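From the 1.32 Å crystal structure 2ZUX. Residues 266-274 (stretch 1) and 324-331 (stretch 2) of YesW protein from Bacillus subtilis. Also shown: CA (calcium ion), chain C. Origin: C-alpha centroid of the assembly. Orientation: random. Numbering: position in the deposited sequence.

Stretch 1, residues 266-274: DRFLAGIAY
Stretch 2 324-331: GNHNLSIA

Two extended segments can pack without sharing backbone hydrogen bonds, side chains resting on both side chains and backbone, and this pair from YesW is a compact example. Stretch 1 forms a strand from Phe 268 to Ala 273, with phi/psi from -106/147 at Phe 268 through -163/168 at Gly 271 to -141/136 at Ala 273. Stretch 2 turns at His 326 (-77/33), extends again at Asn 327 (-174/167) and Leu 328 (-149/170), and is a strand from Ser 329 to Ala 331. The touching parts run in nearly the same direction, 13° apart. CA of Leu 269 lies 6.7 Å from CA of Asn 327, and CA of Ala 273 lies 6.3 Å from CA of Ile 330. No hydrogen bond crosses the gap, and the contact buries 379 Å².

Packing therefore dominates. Leu 269 (chi1 m, chi2 t), pointing toward stretch 2, contributes the largest covered area: its CD1 lies 3.4 Å from Asn 325 O, its CD2 3.7 Å from Asn 327 N, and its CB 3.9 Å from Leu 328 CD2. Leu 328 (p, p) also points toward its neighbour, placing CD1 3.8 Å from Ala 270 O, a buried carbonyl oxygen left without a polar partner. Gly 271, with no side chain, lies alongside the aliphatic groups of Leu 328 and Ile 330. Ile 330 (m, m) closes the far end, its CG2 3.6 Å from both Ala 273 CB and Ile 272 O; the small methyl of Ala 273, directed sideways, suits this close approach.

At the other end, Arg 267 (m, m, t) brings NH1 to 3.5 Å from CE1 of His 326, near the plane of the imidazole at its edge. The CA-to-CB bond of His 326 (chi1 m, chi2 -73°) points away, but its ring end comes nearer. With NE2 binding the calcium ion at 2.2 Å and ND1 hydrogen-bonded elsewhere in the structure, the ring is anchored through both nitrogens and offers the CE1 between them to Arg 267, whose NE and NH2 are likewise hydrogen-bonded elsewhere.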

# COMPACT_ATOMS: atom_id res chain seq x y z
N ASP A 266 -16.62 9.52 -10.78
CA ASP A 266 -15.83 8.30 -10.87
C ASP A 266 -14.49 8.42 -10.15
O ASP A 266 -13.48 7.86 -10.58
CB ASP A 266 -15.64 7.90 -12.34
CG ASP A 266 -16.87 7.24 -12.94
OD1 ASP A 266 -17.80 6.87 -12.19
OD2 ASP A 266 -16.89 7.11 -14.19
N ARG A 267 -14.51 9.13 -9.03
CA ARG A 267 -13.32 9.29 -8.19
C ARG A 267 -13.40 8.33 -7.03
O ARG A 267 -14.07 8.59 -6.03
CB ARG A 267 -13.20 10.74 -7.71
CG ARG A 267 -12.94 11.74 -8.84
CD ARG A 267 -11.57 11.54 -9.45
NE ARG A 267 -11.28 12.58 -10.42
CZ ARG A 267 -10.05 12.96 -10.76
NH1 ARG A 267 -9.00 12.40 -10.19
NH2 ARG A 267 -9.89 13.93 -11.65
N PHE A 268 -12.74 7.18 -7.17
CA PHE A 268 -12.86 6.10 -6.20
C PHE A 268 -11.63 5.96 -5.32
O PHE A 268 -10.50 6.18 -5.78
CB PHE A 268 -13.11 4.77 -6.92
CG PHE A 268 -14.37 4.74 -7.73
CD1 PHE A 268 -15.59 4.52 -7.11
CD2 PHE A 268 -14.33 4.97 -9.09
CE1 PHE A 268 -16.78 4.49 -7.85
CE2 PHE A 268 -15.50 4.95 -9.85
CZ PHE A 268 -16.72 4.73 -9.23
N LEU A 269 -11.87 5.56 -4.07
CA LEU A 269 -10.83 5.08 -3.17
C LEU A 269 -11.37 3.84 -2.47
O LEU A 269 -12.55 3.50 -2.60
CB LEU A 269 -10.40 6.15 -2.16
CG LEU A 269 -9.92 7.49 -2.71
CD1 LEU A 269 -9.83 8.51 -1.58
CD2 LEU A 269 -8.58 7.31 -3.43
N ALA A 270 -10.50 3.13 -1.76
CA ALA A 270 -10.93 1.94 -1.03
C ALA A 270 -9.92 1.66 0.05
O ALA A 270 -8.78 2.15 0.01
CB ALA A 270 -11.06 0.73 -1.98
N GLY A 271 -10.32 0.86 1.03
CA GLY A 271 -9.43 0.49 2.10
C GLY A 271 -9.89 -0.71 2.88
O GLY A 271 -11.03 -1.17 2.73
N ILE A 272 -8.98 -1.23 3.70
CA ILE A 272 -9.31 -2.19 4.75
C ILE A 272 -9.17 -1.48 6.09
O ILE A 272 -8.17 -0.82 6.34
CB ILE A 272 -8.36 -3.40 4.71
CG1 ILE A 272 -8.44 -4.16 3.37
CG2 ILE A 272 -8.62 -4.34 5.89
CD1 ILE A 272 -9.78 -4.81 3.05
N ALA A 273 -10.18 -1.61 6.95
CA ALA A 273 -10.21 -0.96 8.26
C ALA A 273 -10.80 -1.90 9.30
O ALA A 273 -11.82 -2.54 9.04
CB ALA A 273 -11.04 0.30 8.19
N TYR A 274 -10.18 -1.96 10.48
CA TYR A 274 -10.71 -2.78 11.57
C TYR A 274 -11.70 -1.94 12.38
O TYR A 274 -11.39 -1.47 13.48
CB TYR A 274 -9.57 -3.32 12.45
CG TYR A 274 -8.77 -4.44 11.82
CD1 TYR A 274 -8.61 -5.65 12.49
CD2 TYR A 274 -8.20 -4.30 10.55
CE1 TYR A 274 -7.88 -6.70 11.92
CE2 TYR A 274 -7.47 -5.34 9.97
CZ TYR A 274 -7.32 -6.53 10.66
OH TYR A 274 -6.60 -7.55 10.09
N GLY A 324 -11.50 15.28 0.31
CA GLY A 324 -10.69 14.10 0.08
C GLY A 324 -9.51 14.29 -0.85
O GLY A 324 -9.49 15.19 -1.70
N ASN A 325 -8.52 13.43 -0.68
CA ASN A 325 -7.33 13.36 -1.51
C ASN A 325 -7.50 12.26 -2.56
O ASN A 325 -8.45 11.49 -2.54
CB ASN A 325 -6.14 12.97 -0.65
CG ASN A 325 -5.39 14.15 -0.05
OD1 ASN A 325 -5.95 15.24 0.16
ND2 ASN A 325 -4.10 13.94 0.21
N HIS A 326 -6.53 12.17 -3.48
CA HIS A 326 -6.40 10.96 -4.32
C HIS A 326 -5.77 9.80 -3.55
O HIS A 326 -5.02 9.00 -4.12
CB HIS A 326 -5.50 11.22 -5.54
CG HIS A 326 -5.81 12.46 -6.31
ND1 HIS A 326 -6.92 12.59 -7.12
CD2 HIS A 326 -5.13 13.62 -6.40
CE1 HIS A 326 -6.90 13.78 -7.69
NE2 HIS A 326 -5.82 14.42 -7.28
N ASN A 327 -6.05 9.73 -2.26
CA ASN A 327 -5.48 8.72 -1.36
C ASN A 327 -6.15 8.88 -0.01
O ASN A 327 -6.85 9.86 0.24
CB ASN A 327 -3.93 8.80 -1.28
CG ASN A 327 -3.37 10.19 -1.53
OD1 ASN A 327 -2.75 10.45 -2.58
ND2 ASN A 327 -3.58 11.09 -0.59
N LEU A 328 -5.96 7.90 0.86
CA LEU A 328 -6.48 7.94 2.22
C LEU A 328 -5.53 7.17 3.13
O LEU A 328 -4.61 6.51 2.66
CB LEU A 328 -7.92 7.39 2.29
CG LEU A 328 -8.27 6.04 1.67
CD1 LEU A 328 -7.60 4.86 2.36
CD2 LEU A 328 -9.78 5.85 1.68
N SER A 329 -5.74 7.29 4.44
CA SER A 329 -5.03 6.46 5.41
C SER A 329 -6.04 5.85 6.36
O SER A 329 -7.18 6.33 6.47
CB SER A 329 -4.04 7.28 6.24
OG SER A 329 -3.15 8.04 5.43
N ILE A 330 -5.62 4.79 7.05
CA ILE A 330 -6.47 4.10 8.02
C ILE A 330 -5.65 3.85 9.27
O ILE A 330 -4.56 3.28 9.19
CB ILE A 330 -6.94 2.73 7.48
CG1 ILE A 330 -7.55 2.84 6.09
CG2 ILE A 330 -7.90 2.06 8.48
CD1 ILE A 330 -8.91 3.46 6.06
N ALA A 331 -6.17 4.26 10.42
CA ALA A 331 -5.44 4.10 11.67
C ALA A 331 -6.37 4.28 12.84
O ALA A 331 -7.37 5.01 12.75
CB ALA A 331 -4.29 5.11 11.77
CA CA C . -5.36 16.53 -7.15
O HOH W 1 -6.84 17.11 -8.63
O HOH W 2 -4.00 16.48 -8.78